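Local coordinates for SusD superfamily protein (Bacteroides vulgatus ATCC 8482, PDB 3JQ0) that probably binds glycans or other nutrients at the bacterial outer membrane, at residues L265-Q269 with D270-K274; G145-P148 with A149-M153; D426-G429 with A430-I434. All coordinates share one frame; numbering follows the deposited sequence.

Overall arrangement
Three helix starts, each with the loop residues that lead into it, are compared here. Along the chain contact 2 comes first, opening helix 149-167; contact 1 follows at helix 269-275, and contact 3 opens helix 430-441. None touches another: the centres of contacts 1 and 2 lie about 46 Å apart, on opposite sides of the chain's centre, while the centre of contact 3 is about 38 Å from that of contact 1 and about 33 Å from that of contact 2. Contacts 1 and 3 both fall in the later, SusD-family part of the chain, contact 2 in the earlier part. In this largely helical fold, each start is closed by the carbonyl of its N-cap residue, with help from different neighbours.

Contact 1: residues L265-Q269 with D270-K274; sequences LIPAQ and DKMVK
M272 folds back over P267, its SE lying 3.9 Å from CG of the proline ring, and the two side chains cross at a slant. The selenomethionine chain reaches the ring because it bends at both chi2 (-57°) and chi3, while its CG passes 3.6 Å from A268 O. That carbonyl is the acceptor for the first turn: M272 N donates to A268 O at 3.2 Å, and K271 N adds a weak bond. One residue on, V273 N binds Q269 O at 2.8 Å. The side chains of Q269 and V273 lie next to each other and point the same way, CG of the glutamine 3.9 Å from CG2 of the valine. The amide of Q269 works farther out, where its NE2 is held by the backbone oxygens of A290 and S351. On the solvent side D270 and K271 form a long, weak salt bridge, D270 OD2 to K271 NZ 3.4 Å. Behind the first shell, I338 of strand 332-339 touches both P267 and M272, and N293 accepts a bond from Q269 N. The arrangement is that of a helix N-terminus with A268 as N-cap, its first turn packed against the incoming loop through a proline.

Contact 2: residues G145-P148 with A149-M153; sequences GVSP and ATEVM
The backbone turns from an extended run at S147 and P148 into helix 149-167, and P148 O closes the first turn by accepting V152 N at 2.9 Å, with a weak, bent bond from E151 N beside it. This is a helix N-terminus with proline at the N-cap position, where no side-chain hydroxyl or carboxylate is available from the cap residue itself. Instead, D124 supplies an acceptor from outside: its OD1 takes the N-H of A149, the first residue of the helix.

E151 and P148 carry the side-chain contact. The glutamate CG stands anti to the carbonyl carbon (chi1 -67°) and the chain then runs extended (chi2 180°), which carries the carboxylate back beside the CD-CG edge of the proline. There E151 CD lies 3.7 Å from P148 CD, and E151 OE2 is 4.0 Å from P148 CG. S147 adds its CB, 3.9 Å from E151 OE1. The same two residues are also joined through solvent: a water donates to E151 OE1 at 2.9 Å and forms a second hydrogen bond, 2.8 Å long, with S147 OG. A lysine in place of E151 takes away the water's acceptor, and the S147 hydroxyl would probably be left without its bridge to the helix.

Farther out, A149 and M153 meet L119 of helix 97-122, which places this surface turn against its neighbouring helix. V152 also meets the entering loop, and there the buried valine packs against backbone carbonyls: its CG2 methyl is close to S147 O and lies 3.5 Å from P148 O.

Contact 3: residues D426-G429 with A430-I434; sequences DNAG and ALEAI
A433 meets the preceding loop through both its backbone and its methyl group. Among the direct backbone bonds, A433 N donates to G429 O at 3.0 Å, closing the first turn of helix 430-441. Before it, G429 N turns back to D426 O, ending the 3-10 segment 426-428. One link is relayed by solvent: a water donates to A428 O and accepts E432 N, each at 3.0 Å, tying the loop to the first turn. The methyl contacts are light: A433 CB lies 3.6 Å from G429 O and 4.0 Å from D426 OD1, and the one apolar pair, the CB atoms of A428 and E432, is 4.4 Å apart. The charged ends are engaged by residues outside: D426 OD1 forms salt bridges with K436 and R390, and the carboxylate of E432, swung away by a bend at chi2 (-79°), is bound by Y463 and Q462. The positive phi of G429 (121°) is a conformation in which a CB would press against the preceding carbonyl oxygen. The whole is a helix N-terminus with glycine at the N-cap, following a 3-10 segment, with a water linking A428 O to E432 N.

Contact 1: residues L265-Q269 with D270-K274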
ATOM      1  N   LEU A 265       8.221   9.228  -8.928  1.00  6.65           N
ATOM      2  CA  LEU A 265       7.791   8.162  -9.815  1.00  6.91           C
ATOM      3  C   LEU A 265       7.436   8.620 -11.234  1.00  7.17           C
ATOM      4  O   LEU A 265       7.109   7.770 -12.038  1.00  7.50           O
ATOM      5  CB  LEU A 265       6.581   7.419  -9.211  1.00  6.85           C
ATOM      6  CG  LEU A 265       6.926   6.504  -8.040  1.00  7.41           C
ATOM      7  CD1 LEU A 265       5.652   5.924  -7.433  1.00  8.19           C
ATOM      8  CD2 LEU A 265       7.833   5.392  -8.486  1.00 10.74           C
ATOM      9  N   ILE A 266       7.407   9.933 -11.529  1.00  6.79           N
ATOM     10  CA  ILE A 266       6.794  10.417 -12.778  1.00  6.84           C
ATOM     11  C   ILE A 266       7.862  10.977 -13.719  1.00  6.51           C
ATOM     12  O   ILE A 266       8.833  11.596 -13.275  1.00  6.94           O
ATOM     13  CB  ILE A 266       5.690  11.467 -12.410  1.00  7.40           C
ATOM     14  CG1 ILE A 266       4.545  10.793 -11.679  1.00  7.65           C
ATOM     15  CG2 ILE A 266       5.192  12.308 -13.614  1.00  8.03           C
ATOM     16  CD1 ILE A 266       3.794   9.730 -12.454  1.00  8.98           C
ATOM     17  N   PRO A 267       7.707  10.761 -15.041  1.00  6.96           N
ATOM     18  CA  PRO A 267       8.708  11.262 -16.014  1.00  7.48           C
ATOM     19  C   PRO A 267       8.675  12.774 -16.151  1.00  7.44           C
ATOM     20  O   PRO A 267       7.652  13.420 -15.958  1.00  7.93           O
ATOM     21  CB  PRO A 267       8.247  10.618 -17.332  1.00  8.00           C
ATOM     22  CG  PRO A 267       6.746  10.437 -17.145  1.00  7.55           C
ATOM     23  CD  PRO A 267       6.642  10.009 -15.709  1.00  7.35           C
ATOM     24  N   ALA A 268       9.797  13.328 -16.600  1.00  7.87           N
ATOM     25  CA  ALA A 268       9.869  14.722 -17.002  1.00  7.92           C
ATOM     26  C   ALA A 268       9.092  15.000 -18.290  1.00  7.87           C
ATOM     27  O   ALA A 268       9.167  14.238 -19.249  1.00  8.19           O
ATOM     28  CB  ALA A 268      11.318  15.152 -17.204  1.00 10.15           C
ATOM     29  N   GLN A 269       8.381  16.119 -18.279  1.00  8.49           N
ATOM     30  CA  GLN A 269       7.644  16.540 -19.456  1.00  8.85           C
ATOM     31  C   GLN A 269       8.546  16.627 -20.693  1.00  8.35           C
ATOM     32  O   GLN A 269       8.150  16.258 -21.787  1.00  9.17           O
ATOM     33  CB  GLN A 269       6.935  17.856 -19.172  1.00  8.97           C
ATOM     34  CG  GLN A 269       6.051  18.348 -20.284  1.00 10.15           C
ATOM     35  CD  GLN A 269       5.206  19.525 -19.852  1.00 11.61           C
ATOM     36  OE1 GLN A 269       5.723  20.530 -19.325  1.00 14.78           O
ATOM     37  NE2 GLN A 269       3.895  19.376 -19.956  1.00 13.97           N
ATOM     38  N   ASP A 270       9.734  17.172 -20.529  1.00  8.64           N
ATOM     39  CA  ASP A 270      10.605  17.346 -21.665  1.00 10.67           C
ATOM     40  C   ASP A 270      10.944  16.002 -22.340  1.00  9.47           C
ATOM     41  O   ASP A 270      11.099  15.943 -23.557  1.00 10.33           O
ATOM     42  CB  ASP A 270      11.892  18.115 -21.317  1.00 13.35           C
ATOM     43  CG  ASP A 270      12.885  17.304 -20.546  1.00 21.38           C
ATOM     44  OD1 ASP A 270      12.571  17.010 -19.401  1.00 27.53           O
ATOM     45  OD2 ASP A 270      13.958  16.881 -21.110  1.00 31.63           O
ATOM     46  N   LYS A 271      11.056  14.932 -21.571  1.00  8.81           N
ATOM     47  CA  LYS A 271      11.311  13.612 -22.143  1.00  8.57           C
ATOM     48  C   LYS A 271      10.079  13.138 -22.890  1.00  8.48           C
ATOM     49  O   LYS A 271      10.163  12.630 -24.021  1.00  9.08           O
ATOM     50  CB  LYS A 271      11.715  12.599 -21.063  1.00  8.99           C
ATOM     51  CG  LYS A 271      13.044  12.899 -20.389  1.00 11.03           C
ATOM     52  CD  LYS A 271      14.216  12.725 -21.343  1.00 14.82           C
ATOM     53  CE  LYS A 271      15.567  12.850 -20.636  1.00 16.09           C
ATOM     54  NZ  LYS A 271      15.703  14.149 -20.085  1.00 23.63           N
HETATM   55  N   MSE A 272       8.907  13.331 -22.296  1.00  8.86           N
HETATM   56  CA  MSE A 272       7.668  12.936 -22.939  1.00  8.65           C
HETATM   57  C   MSE A 272       7.438  13.682 -24.253  1.00  8.86           C
HETATM   58  O   MSE A 272       6.923  13.127 -25.204  1.00 10.37           O
HETATM   59  CB  MSE A 272       6.477  13.167 -22.060  1.00  8.76           C
HETATM   60  CG  MSE A 272       6.446  12.363 -20.756  1.00  9.41           C
HETATM   61 SE   MSE A 272       6.546  10.431 -20.994  1.00  8.02          SE
HETATM   62  CE  MSE A 272       4.828  10.120 -21.824  1.00 10.64           C
ATOM     63  N   VAL A 273       7.811  14.961 -24.297  1.00  9.80           N
ATOM     64  CA  VAL A 273       7.519  15.847 -25.436  1.00 10.63           C
ATOM     65  C   VAL A 273       8.590  15.716 -26.505  1.00 10.56           C
ATOM     66  O   VAL A 273       8.251  15.792 -27.691  1.00 12.58           O
ATOM     67  CB  VAL A 273       7.375  17.366 -24.939  1.00 12.43           C
ATOM     68  CG1 VAL A 273       7.503  18.358 -26.109  1.00 16.45           C
ATOM     69  CG2 VAL A 273       6.085  17.529 -24.135  1.00 15.33           C
ATOM     70  N   LYS A 274       9.869  15.647 -26.132  1.00 10.46           N
ATOM     71  CA  LYS A 274      10.978  15.794 -27.063  1.00 10.98           C
ATOM     72  C   LYS A 274      11.673  14.517 -27.400  1.00 10.93           C
ATOM     73  O   LYS A 274      12.283  14.407 -28.458  1.00 12.73           O
ATOM     74  CB  LYS A 274      12.039  16.779 -26.527  1.00 12.99           C
ATOM     75  CG  LYS A 274      11.553  18.199 -26.235  1.00 15.02           C
ATOM     76  CD  LYS A 274      12.685  19.187 -25.834  1.00 20.55           C
TER

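Contact 2: residues G145-P148 with A149-M153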
ATOM      1  N   GLY A 145      12.734   2.717  27.037  1.00 23.11           N
ATOM      2  CA  GLY A 145      13.220   1.783  26.031  1.00 20.76           C
ATOM      3  C   GLY A 145      12.108   0.987  25.339  1.00 17.80           C
ATOM      4  O   GLY A 145      10.951   1.032  25.700  1.00 17.62           O
ATOM      5  N   VAL A 146      12.513   0.229  24.358  1.00 14.30           N
ATOM      6  CA  VAL A 146      11.599  -0.532  23.512  1.00 12.31           C
ATOM      7  C   VAL A 146      10.929  -1.683  24.269  1.00 11.72           C
ATOM      8  O   VAL A 146      11.493  -2.228  25.241  1.00 14.68           O
ATOM      9  CB  VAL A 146      12.293  -1.035  22.211  1.00 11.73           C
ATOM     10  CG1 VAL A 146      12.878   0.136  21.435  1.00 12.27           C
ATOM     11  CG2 VAL A 146      13.313  -2.131  22.481  1.00 13.02           C
ATOM     12  N   SER A 147       9.765  -2.094  23.770  1.00 11.04           N
ATOM     13  CA  SER A 147       9.118  -3.342  24.167  1.00 11.68           C
ATOM     14  C   SER A 147       9.401  -4.400  23.113  1.00 10.93           C
ATOM     15  O   SER A 147       9.541  -4.085  21.915  1.00 10.85           O
ATOM     16  CB  SER A 147       7.620  -3.132  24.323  1.00 13.58           C
ATOM     17  OG  SER A 147       7.379  -2.207  25.343  1.00 15.05           O
ATOM     18  N   PRO A 148       9.467  -5.662  23.535  1.00 11.60           N
ATOM     19  CA  PRO A 148       9.648  -6.725  22.553  1.00 11.55           C
ATOM     20  C   PRO A 148       8.499  -6.754  21.545  1.00 10.36           C
ATOM     21  O   PRO A 148       7.334  -6.451  21.896  1.00 10.87           O
ATOM     22  CB  PRO A 148       9.691  -8.019  23.392  1.00 12.93           C
ATOM     23  CG  PRO A 148       9.837  -7.603  24.717  1.00 16.36           C
ATOM     24  CD  PRO A 148       9.431  -6.189  24.910  1.00 12.30           C
ATOM     25  N   ALA A 149       8.821  -7.186  20.322  1.00 10.41           N
ATOM     26  CA  ALA A 149       7.827  -7.315  19.244  1.00 10.55           C
ATOM     27  C   ALA A 149       6.546  -8.041  19.719  1.00 10.24           C
ATOM     28  O   ALA A 149       5.432  -7.656  19.344  1.00 10.45           O
ATOM     29  CB  ALA A 149       8.438  -8.021  18.023  1.00 12.29           C
ATOM     30  N   THR A 150       6.700  -9.100  20.520  1.00 11.87           N
ATOM     31  CA  THR A 150       5.512  -9.792  21.057  1.00 13.91           C
ATOM     32  C   THR A 150       4.584  -8.872  21.850  1.00 12.60           C
ATOM     33  O   THR A 150       3.355  -8.958  21.723  1.00 12.06           O
ATOM     34  CB  THR A 150       5.919 -11.000  21.912  1.00 16.51           C
ATOM     35  OG1 THR A 150       6.770 -10.574  22.960  1.00 19.71           O
ATOM     36  CG2 THR A 150       6.532 -12.064  21.058  1.00 19.87           C
ATOM     37  N   GLU A 151       5.159  -8.024  22.684  1.00 12.03           N
ATOM     38  CA  GLU A 151       4.382  -7.090  23.460  1.00 12.13           C
ATOM     39  C   GLU A 151       3.823  -5.986  22.594  1.00 10.05           C
ATOM     40  O   GLU A 151       2.708  -5.511  22.845  1.00 10.70           O
ATOM     41  CB  GLU A 151       5.190  -6.503  24.611  1.00 13.40           C
ATOM     42  CG  GLU A 151       5.541  -7.532  25.650  1.00 17.26           C
ATOM     43  CD  GLU A 151       6.345  -6.972  26.804  1.00 22.04           C
ATOM     44  OE1 GLU A 151       6.365  -5.742  26.997  1.00 22.51           O
ATOM     45  OE2 GLU A 151       6.959  -7.819  27.501  1.00 28.75           O
ATOM     46  N   VAL A 152       4.559  -5.562  21.551  1.00  9.43           N
ATOM     47  CA  VAL A 152       4.000  -4.631  20.579  1.00  9.00           C
ATOM     48  C   VAL A 152       2.747  -5.204  19.931  1.00  9.05           C
ATOM     49  O   VAL A 152       1.706  -4.553  19.836  1.00  9.37           O
ATOM     50  CB  VAL A 152       5.068  -4.201  19.531  1.00  8.99           C
ATOM     51  CG1 VAL A 152       4.433  -3.252  18.494  1.00 10.18           C
ATOM     52  CG2 VAL A 152       6.316  -3.569  20.213  1.00 10.27           C
HETATM   53  N   MSE A 153       2.822  -6.456  19.484  1.00  8.52           N
HETATM   54  CA  MSE A 153       1.663  -7.110  18.896  1.00  8.82           C
HETATM   55  C   MSE A 153       0.522  -7.271  19.867  1.00  8.65           C
HETATM   56  O   MSE A 153      -0.635  -7.087  19.504  1.00  9.00           O
HETATM   57  CB  MSE A 153       2.047  -8.464  18.244  1.00  8.90           C
HETATM   58  CG  MSE A 153       0.845  -9.189  17.669  1.00  9.14           C
HETATM   59 SE   MSE A 153      -0.093  -8.167  16.297  1.00  9.39          SE
HETATM   60  CE  MSE A 153       0.915  -8.768  14.746  1.00  9.74           C
TER
HETATM   61  O   HOH W   1       8.152  -3.604  27.671  1.00 34.42           O

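Contact 3: residues D426-G429 with A430-I434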
ATOM      1  N   ASP A 426       0.285 -20.604 -11.807  1.00  8.03           N
ATOM      2  CA  ASP A 426      -0.648 -21.014 -10.775  1.00  8.04           C
ATOM      3  C   ASP A 426      -0.329 -22.383 -10.179  1.00  7.92           C
ATOM      4  O   ASP A 426      -0.551 -22.605  -8.985  1.00  8.50           O
ATOM      5  CB  ASP A 426      -2.081 -21.034 -11.301  1.00  8.35           C
ATOM      6  CG  ASP A 426      -2.708 -19.672 -11.586  1.00  8.14           C
ATOM      7  OD1 ASP A 426      -2.073 -18.630 -11.301  1.00  8.57           O
ATOM      8  OD2 ASP A 426      -3.845 -19.693 -12.098  1.00  7.99           O
ATOM      9  N   ASN A 427       0.159 -23.300 -11.011  1.00  9.01           N
ATOM     10  CA  ASN A 427       0.460 -24.670 -10.573  1.00  9.82           C
ATOM     11  C   ASN A 427       1.609 -24.759  -9.588  1.00  9.58           C
ATOM     12  O   ASN A 427       1.845 -25.830  -9.037  1.00 10.49           O
ATOM     13  CB  ASN A 427       0.651 -25.603 -11.809  1.00 11.11           C
ATOM     14  CG  ASN A 427       1.838 -25.245 -12.628  1.00 11.85           C
ATOM     15  OD1 ASN A 427       2.840 -24.772 -12.122  1.00 13.87           O
ATOM     16  ND2 ASN A 427       1.752 -25.518 -13.946  1.00 16.19           N
ATOM     17  N   ALA A 428       2.284 -23.644  -9.271  1.00  8.58           N
ATOM     18  CA  ALA A 428       3.260 -23.572  -8.193  1.00  9.74           C
ATOM     19  C   ALA A 428       2.628 -23.491  -6.829  1.00  9.72           C
ATOM     20  O   ALA A 428       3.331 -23.484  -5.813  1.00 14.09           O
ATOM     21  CB  ALA A 428       4.221 -22.436  -8.410  1.00 10.30           C
ATOM     22  N   GLY A 429       1.324 -23.361  -6.793  1.00  8.94           N
ATOM     23  CA  GLY A 429       0.596 -23.424  -5.529  1.00  8.99           C
ATOM     24  C   GLY A 429      -0.202 -22.183  -5.224  1.00  8.35           C
ATOM     25  O   GLY A 429       0.010 -21.088  -5.814  1.00  8.82           O
ATOM     26  N   ALA A 430      -1.163 -22.297  -4.327  1.00  8.71           N
ATOM     27  CA  ALA A 430      -2.095 -21.206  -4.036  1.00  8.63           C
ATOM     28  C   ALA A 430      -1.439 -19.983  -3.404  1.00  7.90           C
ATOM     29  O   ALA A 430      -1.804 -18.871  -3.745  1.00  8.26           O
ATOM     30  CB  ALA A 430      -3.204 -21.751  -3.171  1.00  8.92           C
ATOM     31  N   LEU A 431      -0.462 -20.182  -2.510  1.00  7.71           N
ATOM     32  CA  LEU A 431       0.236 -19.044  -1.951  1.00  8.35           C
ATOM     33  C   LEU A 431       0.966 -18.219  -3.000  1.00  8.15           C
ATOM     34  O   LEU A 431       0.831 -16.988  -3.024  1.00  8.57           O
ATOM     35  CB  LEU A 431       1.229 -19.443  -0.845  1.00  9.70           C
ATOM     36  CG  LEU A 431       0.616 -19.944   0.443  1.00 11.44           C
ATOM     37  CD1 LEU A 431       1.742 -20.353   1.389  1.00 14.61           C
ATOM     38  CD2 LEU A 431      -0.339 -18.919   1.127  1.00 11.73           C
ATOM     39  N   GLU A 432       1.692 -18.862  -3.906  1.00  7.61           N
ATOM     40  CA  GLU A 432       2.307 -18.177  -4.987  1.00  7.30           C
ATOM     41  C   GLU A 432       1.290 -17.485  -5.858  1.00  8.20           C
ATOM     42  O   GLU A 432       1.517 -16.354  -6.315  1.00  8.59           O
ATOM     43  CB  GLU A 432       3.187 -19.128  -5.781  1.00  8.27           C
ATOM     44  CG  GLU A 432       4.483 -19.519  -5.101  1.00  8.84           C
ATOM     45  CD  GLU A 432       5.599 -18.499  -5.176  1.00  9.12           C
ATOM     46  OE1 GLU A 432       5.420 -17.374  -5.733  1.00  9.47           O
ATOM     47  OE2 GLU A 432       6.700 -18.857  -4.692  1.00 11.40           O
ATOM     48  N   ALA A 433       0.168 -18.141  -6.127  1.00  6.78           N
ATOM     49  CA  ALA A 433      -0.838 -17.515  -6.976  1.00  7.25           C
ATOM     50  C   ALA A 433      -1.377 -16.231  -6.355  1.00  7.18           C
ATOM     51  O   ALA A 433      -1.655 -15.267  -7.066  1.00  7.82           O
ATOM     52  CB  ALA A 433      -2.013 -18.477  -7.286  1.00  8.33           C
ATOM     53  N   ILE A 434      -1.550 -16.211  -5.037  1.00  7.69           N
ATOM     54  CA  ILE A 434      -2.060 -15.020  -4.350  1.00  7.13           C
ATOM     55  C   ILE A 434      -0.979 -13.935  -4.337  1.00  7.07           C
ATOM     56  O   ILE A 434      -1.296 -12.766  -4.542  1.00  7.00           O
ATOM     57  CB  ILE A 434      -2.561 -15.350  -2.950  1.00  7.67           C
ATOM     58  CG1 ILE A 434      -3.789 -16.274  -3.050  1.00  8.19           C
ATOM     59  CG2 ILE A 434      -2.966 -14.069  -2.206  1.00  9.60           C
ATOM     60  CD1 ILE A 434      -4.128 -16.972  -1.733  1.00 10.28           C
TER
HETATM   61  O   HOH W   2       2.546 -21.740  -3.457  1.00 11.31           O